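Local structure of HTLV-2 integrase catalytic core domain (Human T-cell leukemia virus 2, 6QBT) at residues 82-86 against 87-91; 50-53 against 54-58; 137-140 against 141-145. The protein forms the magnesium-binding catalytic core of a retroviral integrase, the enzyme that inserts viral DNA into the host genome. All coordinates share one frame; numbering follows the deposited sequence.

Contact 1 (82-86 against 87-91); sequences EFCTS and YHIKH
Phe-83 and Tyr-87, one helical turn apart, meet as a T-shaped pair. The tyrosine presents the CD2–CE2 edge of its ring to the face of Phe-83, the planes standing 70° apart and the centroids 5.1 Å from each other. Tyr-87 CE2 comes within 3.7 Å of Phe-83 CD2, while Tyr-87 CD2 lies over the middle of the phenylalanine ring. With CG anti to its backbone N (chi1 -180°), the Phe-83 ring lies beside its own carbonyl carbon, within reach of the Tyr-87 ring. One face of the tyrosine ring receives a CH-pi contact from Ser-86 CB, 4.0 Å from the centroid and almost on the ring normal. Next along the turn, Cys-84 and Ile-89 pack CB to CB at 4.3 Å.

What positions these groups is a Schellman motif, a standard way of ending an alpha helix. Its C-prime residue is His-88, whose phi is positive (59°), and Ile-89 N reaches back to Cys-84 O in a nearly straight bond of 2.9 Å. Inside that loop a weak bond of 3.3 Å joins His-88 N to Thr-85 O. The last regular helical bond runs from Tyr-87 N to Phe-83 O at 3.1 Å. One residue earlier, Glu-82 O accepts both Ser-86 N and Ser-86 OG, from opposite faces of its plane.

The turn leads the chain from helix 78-86 into strand 90-92, outermost in the sheet of this chain, where Lys-90 pairs through its backbone with Leu-65 and Ile-67. Cys-84 and Ile-89 settle on Ile-67 of strand 66-68. Helix 47-61 lies against Phe-83, and a second subunit approaches through its Leu-142, which packs on both Phe-83 and Ile-89.

Contact 2 (50-53 against 54-58); sequences TISA and FLQAI
In Ile-51, CG1 sits beside the backbone N (chi1 -73°), which puts CG2 anti to that N; in Leu-55, CG lies beside its own N (chi1 -67°). With these torsions the two side chains run alongside one another, pointing the same way, and Ile-51 CG2 meets Leu-55 CD1 at 4.1 Å. This is i to i+4 packing within helix 47-61, a helix of the RNase H-like fold that lies on the mixed five-stranded sheet. Four successive backbone bonds hold the turns: Phe-54 N to Thr-50 O, Leu-55 N to Ile-51 O, Gln-56 N to Ser-52 O and Ala-57 N to Ala-53 O, the last 2.9 Å long.

The helix serves different neighbours around its circumference. Ala-53, Phe-54 and Ala-57 face the sheet, where Phe-54 meets the ring of Trp-29, whereas Ser-52 and Leu-55 pack against Lys-134 and Thr-138 of a second subunit. Gln-56 stretches back beside Ser-52 O, its CG 3.6 Å from that oxygen, and its OE1 accepts a hydrogen bond from Ser-40 OG on strand 37-42. The methyl Ile-58 CD1 lies over one face of the Phe-54 ring, 3.7 Å above the plane and over its centre.

Contact 3 (137-140 against 141-145); sequences WTLN and QLNVM
The indole of Trp-137 and the amide of Gln-141 meet at the indole's edge rather than over a face. Gln-141 OE1 lies near the ring plane, 3.1 Å from Trp-137 CE3. Gln-141 CG lies beside its backbone N (chi1 -81°) and the chain is extended beyond it, which brings OE1 to the indole rim. The amide is turned 70° from the indole. The indole also meets the ring of Trp-153 and touches Leu-60 of helix 47-61. A second flat group, the Asn-140 amide, donates its ND2 to Val-37 O.

In the backbone that carries these groups, the last turn of helix 128-142 widens into a pi-type turn. Gln-141 N still bonds to Trp-137 O at 2.9 Å, but Thr-138 O then takes two donors: Leu-142 N at 3.0 Å, tilted 35° from the carbonyl plane, and Asn-143 N at 3.1 Å, nearly along the C=O axis. Thr-138 O thus has both an i+4 and an i+5 donor where the chain leaves the helix. A water sits between Leu-139 O and Asn-143 O, 2.6 Å from each; with more acceptors within reach than protons, its bonds are probably shared. Thr-138 CG2 packs on Leu-142 CB at 4.1 Å, while Thr-138 OG1 bonds to Tyr-119 OH and Lys-134 O.

The glutamine oxygen faces the C-H rim of the indole, probably a mildly favourable electrostatic contact, and its NE2 donates to Ile-58 O of the third subunit. Together these contacts are consistent with a fixed rotation for an amide that bonds across the trimer interface.

How the contacts relate
From the N terminus, contact 2 comes first, followed by contact 1 and then contact 3. Each is local and continuous, so none closes a long loop, and the three stand in series without nesting or crossing. Contacts 1 and 2 touch, with Phe-83 CE1 3.5 Å from Phe-54 CD2, and so join the C-terminal turn of helix 78-86 to helix 47-61. Contact 3 lies on the opposite side of the chain's centre, its centre about 30 Å from that of contact 1. The assembly brings these surfaces together: contacts 1 and 2 receive the 137-145 region of a second subunit, while contact 3 of this chain meets the third subunit.

Contact 1 (82-86 against 87-91)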
ATOM      1  N   GLU A  82       8.611  24.876  -6.159  1.00 38.12           N
ATOM      2  CA  GLU A  82       9.611  24.149  -6.957  1.00 39.36           C
ATOM      3  C   GLU A  82       9.171  22.712  -7.256  1.00 37.57           C
ATOM      4  O   GLU A  82       9.369  22.218  -8.358  1.00 35.30           O
ATOM      5  CB  GLU A  82      10.983  24.157  -6.277  1.00 41.22           C
ATOM      6  CG  GLU A  82      11.745  25.452  -6.508  1.00 47.49           C
ATOM      7  CD  GLU A  82      13.003  25.597  -5.651  1.00 50.73           C
ATOM      8  OE1 GLU A  82      13.376  24.639  -4.938  1.00 58.40           O
ATOM      9  OE2 GLU A  82      13.618  26.682  -5.680  1.00 52.60           O
ATOM     10  N   PHE A  83       8.566  22.060  -6.262  1.00 36.29           N
ATOM     11  CA  PHE A  83       8.047  20.715  -6.410  1.00 35.74           C
ATOM     12  C   PHE A  83       6.996  20.699  -7.515  1.00 32.24           C
ATOM     13  O   PHE A  83       7.094  19.932  -8.465  1.00 31.09           O
ATOM     14  CB  PHE A  83       7.493  20.218  -5.063  1.00 36.00           C
ATOM     15  CG  PHE A  83       6.937  18.829  -5.110  1.00 37.15           C
ATOM     16  CD1 PHE A  83       5.615  18.604  -5.515  1.00 36.07           C
ATOM     17  CD2 PHE A  83       7.722  17.734  -4.744  1.00 37.33           C
ATOM     18  CE1 PHE A  83       5.105  17.310  -5.564  1.00 36.26           C
ATOM     19  CE2 PHE A  83       7.207  16.444  -4.783  1.00 34.81           C
ATOM     20  CZ  PHE A  83       5.904  16.230  -5.200  1.00 35.64           C
ATOM     21  N   CYS A  84       6.032  21.592  -7.422  1.00 31.57           N
ATOM     22  CA  CYS A  84       4.954  21.641  -8.431  1.00 33.18           C
ATOM     23  C   CYS A  84       5.458  21.980  -9.831  1.00 31.97           C
ATOM     24  O   CYS A  84       5.039  21.365 -10.810  1.00 30.54           O
ATOM     25  CB  CYS A  84       3.842  22.601  -7.987  1.00 33.55           C
ATOM     26  SG  CYS A  84       2.932  21.958  -6.563  1.00 36.10           S
ATOM     27  N   THR A  85       6.386  22.925  -9.916  1.00 31.29           N
ATOM     28  CA  THR A  85       6.958  23.316 -11.186  1.00 32.76           C
ATOM     29  C   THR A  85       7.737  22.166 -11.832  1.00 33.60           C
ATOM     30  O   THR A  85       7.569  21.884 -13.027  1.00 37.20           O
ATOM     31  CB  THR A  85       7.912  24.531 -11.030  1.00 33.33           C
ATOM     32  OG1 THR A  85       7.299  25.547 -10.237  1.00 33.17           O
ATOM     33  CG2 THR A  85       8.238  25.121 -12.378  1.00 33.15           C
ATOM     34  N   SER A  86       8.603  21.534 -11.047  1.00 33.69           N
ATOM     35  CA  SER A  86       9.456  20.428 -11.516  1.00 35.11           C
ATOM     36  C   SER A  86       8.665  19.247 -12.044  1.00 33.40           C
ATOM     37  O   SER A  86       9.081  18.577 -12.982  1.00 32.67           O
ATOM     38  CB  SER A  86      10.299  19.903 -10.356  1.00 38.11           C
ATOM     39  OG  SER A  86      11.051  20.941  -9.775  1.00 38.51           O
ATOM     40  N   TYR A  87       7.541  18.959 -11.400  1.00 33.03           N
ATOM     41  CA  TYR A  87       6.737  17.802 -11.788  1.00 32.76           C
ATOM     42  C   TYR A  87       5.452  18.147 -12.537  1.00 32.27           C
ATOM     43  O   TYR A  87       4.592  17.273 -12.680  1.00 33.12           O
ATOM     44  CB  TYR A  87       6.500  16.900 -10.563  1.00 32.22           C
ATOM     45  CG  TYR A  87       7.809  16.542  -9.895  1.00 29.52           C
ATOM     46  CD1 TYR A  87       8.791  15.834 -10.600  1.00 29.13           C
ATOM     47  CD2 TYR A  87       8.070  16.915  -8.569  1.00 27.78           C
ATOM     48  CE1 TYR A  87       9.996  15.495 -10.000  1.00 28.86           C
ATOM     49  CE2 TYR A  87       9.270  16.595  -7.959  1.00 28.49           C
ATOM     50  CZ  TYR A  87      10.242  15.882  -8.668  1.00 29.19           C
ATOM     51  OH  TYR A  87      11.464  15.579  -8.064  1.00 28.21           O
ATOM     52  N   HIS A  88       5.352  19.386 -13.049  1.00 32.17           N
ATOM     53  CA  HIS A  88       4.259  19.834 -13.958  1.00 32.09           C
ATOM     54  C   HIS A  88       2.867  19.693 -13.350  1.00 31.91           C
ATOM     55  O   HIS A  88       1.960  19.095 -13.925  1.00 31.46           O
ATOM     56  CB  HIS A  88       4.368  19.151 -15.321  1.00 32.88           C
ATOM     57  CG  HIS A  88       5.713  19.320 -15.943  1.00 35.21           C
ATOM     58  ND1 HIS A  88       6.642  18.299 -16.005  1.00 36.82           N
ATOM     59  CD2 HIS A  88       6.327  20.419 -16.446  1.00 36.34           C
ATOM     60  CE1 HIS A  88       7.754  18.748 -16.564  1.00 35.33           C
ATOM     61  NE2 HIS A  88       7.586  20.029 -16.848  1.00 35.54           N
ATOM     62  N   ILE A  89       2.724  20.244 -12.156  1.00 32.83           N
ATOM     63  CA  ILE A  89       1.449  20.301 -11.476  1.00 34.46           C
ATOM     64  C   ILE A  89       1.077  21.786 -11.382  1.00 36.11           C
ATOM     65  O   ILE A  89       1.802  22.575 -10.753  1.00 33.63           O
ATOM     66  CB  ILE A  89       1.539  19.670 -10.072  1.00 35.00           C
ATOM     67  CG1 ILE A  89       1.936  18.185 -10.162  1.00 35.69           C
ATOM     68  CG2 ILE A  89       0.197  19.779  -9.363  1.00 34.89           C
ATOM     69  CD1 ILE A  89       2.400  17.566  -8.853  1.00 35.13           C
ATOM     70  N   LYS A  90      -0.029  22.164 -12.029  1.00 36.14           N
ATOM     71  CA  LYS A  90      -0.536  23.547 -11.965  1.00 37.52           C
ATOM     72  C   LYS A  90      -1.045  23.805 -10.547  1.00 36.48           C
ATOM     73  O   LYS A  90      -1.735  22.954  -9.959  1.00 36.70           O
ATOM     74  CB  LYS A  90      -1.651  23.749 -12.997  1.00 40.22           C
ATOM     75  CG  LYS A  90      -2.374  25.077 -12.951  1.00 43.76           C
ATOM     76  CD  LYS A  90      -3.194  25.277 -14.218  1.00 48.20           C
ATOM     77  CE  LYS A  90      -4.020  26.561 -14.173  1.00 50.46           C
ATOM     78  NZ  LYS A  90      -3.188  27.788 -14.061  1.00 52.09           N
ATOM     79  N   HIS A  91      -0.682  24.957  -9.995  1.00 34.96           N
ATOM     80  CA  HIS A  91      -1.047  25.328  -8.637  1.00 34.13           C
ATOM     81  C   HIS A  91      -1.683  26.692  -8.647  1.00 33.97           C
ATOM     82  O   HIS A  91      -1.049  27.651  -9.037  1.00 36.61           O
ATOM     83  CB  HIS A  91       0.185  25.348  -7.742  1.00 33.99           C
ATOM     84  CG  HIS A  91      -0.124  25.648  -6.314  1.00 34.29           C
ATOM     85  ND1 HIS A  91       0.783  26.237  -5.467  1.00 34.10           N
ATOM     86  CD2 HIS A  91      -1.246  25.446  -5.584  1.00 34.83           C
ATOM     87  CE1 HIS A  91       0.236  26.371  -4.273  1.00 34.25           C
ATOM     88  NE2 HIS A  91      -0.996  25.909  -4.318  1.00 32.56           N
TER

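Contact 2 (50-53 against 54-58)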
ATOM      1  N   THR A  50       4.277  19.057   4.205  1.00 33.87           N
ATOM      2  CA  THR A  50       3.315  19.307   3.145  1.00 33.54           C
ATOM      3  C   THR A  50       3.678  18.515   1.905  1.00 35.19           C
ATOM      4  O   THR A  50       2.838  17.854   1.316  1.00 36.47           O
ATOM      5  CB  THR A  50       3.272  20.788   2.824  1.00 33.84           C
ATOM      6  OG1 THR A  50       2.976  21.487   4.032  1.00 35.88           O
ATOM      7  CG2 THR A  50       2.196  21.117   1.769  1.00 33.77           C
ATOM      8  N   ILE A  51       4.946  18.552   1.519  1.00 36.29           N
ATOM      9  CA  ILE A  51       5.386  17.752   0.373  1.00 34.18           C
ATOM     10  C   ILE A  51       5.175  16.251   0.649  1.00 33.94           C
ATOM     11  O   ILE A  51       4.721  15.510  -0.228  1.00 31.83           O
ATOM     12  CB  ILE A  51       6.859  18.067   0.030  1.00 33.72           C
ATOM     13  CG1 ILE A  51       6.928  19.451  -0.626  1.00 33.19           C
ATOM     14  CG2 ILE A  51       7.479  16.999  -0.882  1.00 32.66           C
ATOM     15  CD1 ILE A  51       8.327  19.990  -0.787  1.00 31.94           C
ATOM     16  N   SER A  52       5.545  15.812   1.855  1.00 34.36           N
ATOM     17  CA  SER A  52       5.303  14.446   2.292  1.00 33.20           C
ATOM     18  C   SER A  52       3.805  14.032   2.208  1.00 34.59           C
ATOM     19  O   SER A  52       3.499  12.982   1.623  1.00 33.91           O
ATOM     20  CB  SER A  52       5.833  14.215   3.697  1.00 32.49           C
ATOM     21  OG  SER A  52       5.624  12.859   4.104  1.00 31.71           O
ATOM     22  N   ALA A  53       2.886  14.838   2.742  1.00 34.07           N
ATOM     23  CA  ALA A  53       1.453  14.476   2.657  1.00 36.07           C
ATOM     24  C   ALA A  53       0.987  14.456   1.220  1.00 34.69           C
ATOM     25  O   ALA A  53       0.103  13.694   0.862  1.00 37.23           O
ATOM     26  CB  ALA A  53       0.585  15.448   3.441  1.00 35.01           C
ATOM     27  N   PHE A  54       1.558  15.330   0.407  1.00 34.86           N
ATOM     28  CA  PHE A  54       1.171  15.426  -0.983  1.00 35.75           C
ATOM     29  C   PHE A  54       1.610  14.178  -1.748  1.00 35.07           C
ATOM     30  O   PHE A  54       0.847  13.643  -2.558  1.00 38.96           O
ATOM     31  CB  PHE A  54       1.733  16.721  -1.581  1.00 35.51           C
ATOM     32  CG  PHE A  54       1.215  17.069  -2.948  1.00 35.20           C
ATOM     33  CD1 PHE A  54      -0.102  16.806  -3.341  1.00 36.09           C
ATOM     34  CD2 PHE A  54       2.049  17.745  -3.843  1.00 38.24           C
ATOM     35  CE1 PHE A  54      -0.556  17.176  -4.601  1.00 36.29           C
ATOM     36  CE2 PHE A  54       1.600  18.108  -5.110  1.00 35.75           C
ATOM     37  CZ  PHE A  54       0.300  17.826  -5.489  1.00 36.08           C
ATOM     38  N   LEU A  55       2.815  13.697  -1.463  1.00 34.84           N
ATOM     39  CA  LEU A  55       3.276  12.385  -1.969  1.00 35.71           C
ATOM     40  C   LEU A  55       2.429  11.209  -1.465  1.00 37.34           C
ATOM     41  O   LEU A  55       2.169  10.307  -2.235  1.00 38.17           O
ATOM     42  CB  LEU A  55       4.745  12.116  -1.640  1.00 32.90           C
ATOM     43  CG  LEU A  55       5.727  13.040  -2.378  1.00 33.94           C
ATOM     44  CD1 LEU A  55       7.108  13.044  -1.716  1.00 34.40           C
ATOM     45  CD2 LEU A  55       5.842  12.656  -3.842  1.00 33.56           C
ATOM     46  N   GLN A  56       2.033  11.203  -0.191  1.00 36.93           N
ATOM     47  CA  GLN A  56       1.118  10.173   0.292  1.00 38.15           C
ATOM     48  C   GLN A  56      -0.173  10.178  -0.528  1.00 35.09           C
ATOM     49  O   GLN A  56      -0.604   9.140  -1.013  1.00 34.05           O
ATOM     50  CB  GLN A  56       0.829  10.335   1.773  1.00 41.75           C
ATOM     51  CG  GLN A  56       2.018   9.894   2.606  1.00 49.60           C
ATOM     52  CD  GLN A  56       1.983  10.336   4.068  1.00 52.87           C
ATOM     53  OE1 GLN A  56       1.272  11.275   4.453  1.00 60.61           O
ATOM     54  NE2 GLN A  56       2.774   9.660   4.883  1.00 45.83           N
ATOM     55  N   ALA A  57      -0.760  11.354  -0.697  1.00 34.41           N
ATOM     56  CA  ALA A  57      -1.970  11.530  -1.513  1.00 34.40           C
ATOM     57  C   ALA A  57      -1.842  11.018  -2.963  1.00 34.09           C
ATOM     58  O   ALA A  57      -2.734  10.323  -3.494  1.00 34.80           O
ATOM     59  CB  ALA A  57      -2.346  13.000  -1.523  1.00 33.03           C
ATOM     60  N   ILE A  58      -0.741  11.393  -3.597  1.00 33.72           N
ATOM     61  CA  ILE A  58      -0.461  10.968  -4.952  1.00 32.95           C
ATOM     62  C   ILE A  58      -0.254   9.460  -5.012  1.00 33.07           C
ATOM     63  O   ILE A  58      -0.792   8.820  -5.910  1.00 33.44           O
ATOM     64  CB  ILE A  58       0.720  11.750  -5.537  1.00 34.51           C
ATOM     65  CG1 ILE A  58       0.264  13.202  -5.799  1.00 36.56           C
ATOM     66  CG2 ILE A  58       1.235  11.095  -6.810  1.00 34.19           C
ATOM     67  CD1 ILE A  58       1.402  14.198  -5.984  1.00 36.97           C
TER

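Contact 3 (137-140 against 141-145)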
ATOM      1  N   TRP A 137      -9.827   4.940   4.788  1.00 36.68           N
ATOM      2  CA  TRP A 137     -10.241   3.833   3.940  1.00 36.49           C
ATOM      3  C   TRP A 137     -11.757   3.620   3.956  1.00 36.54           C
ATOM      4  O   TRP A 137     -12.357   3.321   2.907  1.00 37.99           O
ATOM      5  CB  TRP A 137      -9.472   2.558   4.299  1.00 35.73           C
ATOM      6  CG  TRP A 137      -8.078   2.650   3.812  1.00 36.21           C
ATOM      7  CD1 TRP A 137      -6.995   3.101   4.497  1.00 37.92           C
ATOM      8  CD2 TRP A 137      -7.621   2.318   2.512  1.00 35.14           C
ATOM      9  NE1 TRP A 137      -5.869   3.051   3.702  1.00 39.09           N
ATOM     10  CE2 TRP A 137      -6.229   2.592   2.468  1.00 36.86           C
ATOM     11  CE3 TRP A 137      -8.248   1.823   1.374  1.00 34.70           C
ATOM     12  CZ2 TRP A 137      -5.454   2.378   1.327  1.00 35.31           C
ATOM     13  CZ3 TRP A 137      -7.500   1.612   0.245  1.00 34.15           C
ATOM     14  CH2 TRP A 137      -6.100   1.881   0.231  1.00 35.77           C
ATOM     15  N   THR A 138     -12.374   3.800   5.115  1.00 36.15           N
ATOM     16  CA  THR A 138     -13.819   3.722   5.225  1.00 35.39           C
ATOM     17  C   THR A 138     -14.488   4.771   4.318  1.00 36.82           C
ATOM     18  O   THR A 138     -15.423   4.450   3.572  1.00 35.78           O
ATOM     19  CB  THR A 138     -14.304   3.889   6.691  1.00 35.69           C
ATOM     20  OG1 THR A 138     -13.807   2.807   7.501  1.00 32.37           O
ATOM     21  CG2 THR A 138     -15.853   3.889   6.773  1.00 37.28           C
ATOM     22  N   LEU A 139     -14.029   6.016   4.367  1.00 35.96           N
ATOM     23  CA  LEU A 139     -14.664   7.039   3.553  1.00 35.92           C
ATOM     24  C   LEU A 139     -14.509   6.759   2.039  1.00 34.90           C
ATOM     25  O   LEU A 139     -15.484   6.887   1.288  1.00 36.04           O
ATOM     26  CB  LEU A 139     -14.114   8.421   3.903  1.00 37.83           C
ATOM     27  CG  LEU A 139     -14.699   9.629   3.143  1.00 38.34           C
ATOM     28  CD1 LEU A 139     -16.209   9.736   3.306  1.00 38.72           C
ATOM     29  CD2 LEU A 139     -14.028  10.891   3.638  1.00 38.05           C
ATOM     30  N   ASN A 140     -13.306   6.385   1.604  1.00 33.19           N
ATOM     31  CA  ASN A 140     -13.040   6.171   0.169  1.00 34.00           C
ATOM     32  C   ASN A 140     -13.716   4.917  -0.357  1.00 34.66           C
ATOM     33  O   ASN A 140     -14.334   4.962  -1.427  1.00 36.91           O
ATOM     34  CB  ASN A 140     -11.543   6.132  -0.165  1.00 32.03           C
ATOM     35  CG  ASN A 140     -10.902   7.514  -0.184  1.00 35.07           C
ATOM     36  OD1 ASN A 140     -11.513   8.507  -0.626  1.00 39.41           O
ATOM     37  ND2 ASN A 140      -9.643   7.592   0.255  1.00 34.42           N
ATOM     38  N   GLN A 141     -13.652   3.821   0.401  1.00 34.84           N
ATOM     39  CA  GLN A 141     -14.046   2.510  -0.132  1.00 35.28           C
ATOM     40  C   GLN A 141     -15.363   1.948   0.302  1.00 34.32           C
ATOM     41  O   GLN A 141     -15.922   1.099  -0.423  1.00 32.37           O
ATOM     42  CB  GLN A 141     -13.002   1.460   0.213  1.00 35.72           C
ATOM     43  CG  GLN A 141     -11.814   1.476  -0.702  1.00 37.16           C
ATOM     44  CD  GLN A 141     -11.043   0.193  -0.531  1.00 39.23           C
ATOM     45  OE1 GLN A 141     -10.552  -0.090   0.577  1.00 34.31           O
ATOM     46  NE2 GLN A 141     -11.010  -0.641  -1.598  1.00 34.27           N
ATOM     47  N   LEU A 142     -15.828   2.351   1.483  1.00 32.98           N
ATOM     48  CA  LEU A 142     -17.043   1.793   2.045  1.00 34.69           C
ATOM     49  C   LEU A 142     -18.266   2.677   1.800  1.00 35.77           C
ATOM     50  O   LEU A 142     -19.346   2.205   1.403  1.00 37.27           O
ATOM     51  CB  LEU A 142     -16.872   1.516   3.548  1.00 34.49           C
ATOM     52  CG  LEU A 142     -16.141   0.226   3.933  1.00 33.52           C
ATOM     53  CD1 LEU A 142     -16.901  -1.013   3.547  1.00 32.11           C
ATOM     54  CD2 LEU A 142     -14.748   0.198   3.321  1.00 35.52           C
ATOM     55  N   ASN A 143     -18.090   3.956   2.058  1.00 36.95           N
ATOM     56  CA  ASN A 143     -19.168   4.925   1.947  1.00 36.66           C
ATOM     57  C   ASN A 143     -19.762   5.005   0.520  1.00 34.47           C
ATOM     58  O   ASN A 143     -19.038   5.274  -0.464  1.00 30.08           O
ATOM     59  CB  ASN A 143     -18.617   6.273   2.369  1.00 40.50           C
ATOM     60  CG  ASN A 143     -19.676   7.190   2.818  1.00 47.13           C
ATOM     61  OD1 ASN A 143     -19.894   7.337   4.021  1.00 54.86           O
ATOM     62  ND2 ASN A 143     -20.386   7.795   1.862  1.00 50.91           N
ATOM     63  N   VAL A 144     -21.063   4.723   0.411  1.00 33.08           N
ATOM     64  CA  VAL A 144     -21.790   4.884  -0.854  1.00 33.66           C
ATOM     65  C   VAL A 144     -22.343   6.305  -0.998  1.00 34.24           C
ATOM     66  O   VAL A 144     -23.081   6.784  -0.149  1.00 33.76           O
ATOM     67  CB  VAL A 144     -22.923   3.862  -1.012  1.00 32.79           C
ATOM     68  CG1 VAL A 144     -23.581   4.018  -2.386  1.00 33.61           C
ATOM     69  CG2 VAL A 144     -22.344   2.454  -0.885  1.00 33.87           C
ATOM     70  N   MET A 145     -21.957   6.971  -2.083  1.00 36.46           N
ATOM     71  CA  MET A 145     -22.349   8.349  -2.354  1.00 36.34           C
ATOM     72  C   MET A 145     -23.661   8.428  -3.103  1.00 36.71           C
ATOM     73  O   MET A 145     -24.045   7.492  -3.816  1.00 34.10           O
ATOM     74  CB  MET A 145     -21.280   9.078  -3.149  1.00 35.16           C
ATOM     75  CG  MET A 145     -19.999   9.276  -2.374  1.00 36.09           C
ATOM     76  SD  MET A 145     -18.878  10.416  -3.221  1.00 36.06           S
ATOM     77  CE  MET A 145     -18.461   9.480  -4.690  1.00 35.14           C
TER
HETATM   78  O   HOH W   1     -17.016   6.798  -0.815  1.00 34.76           O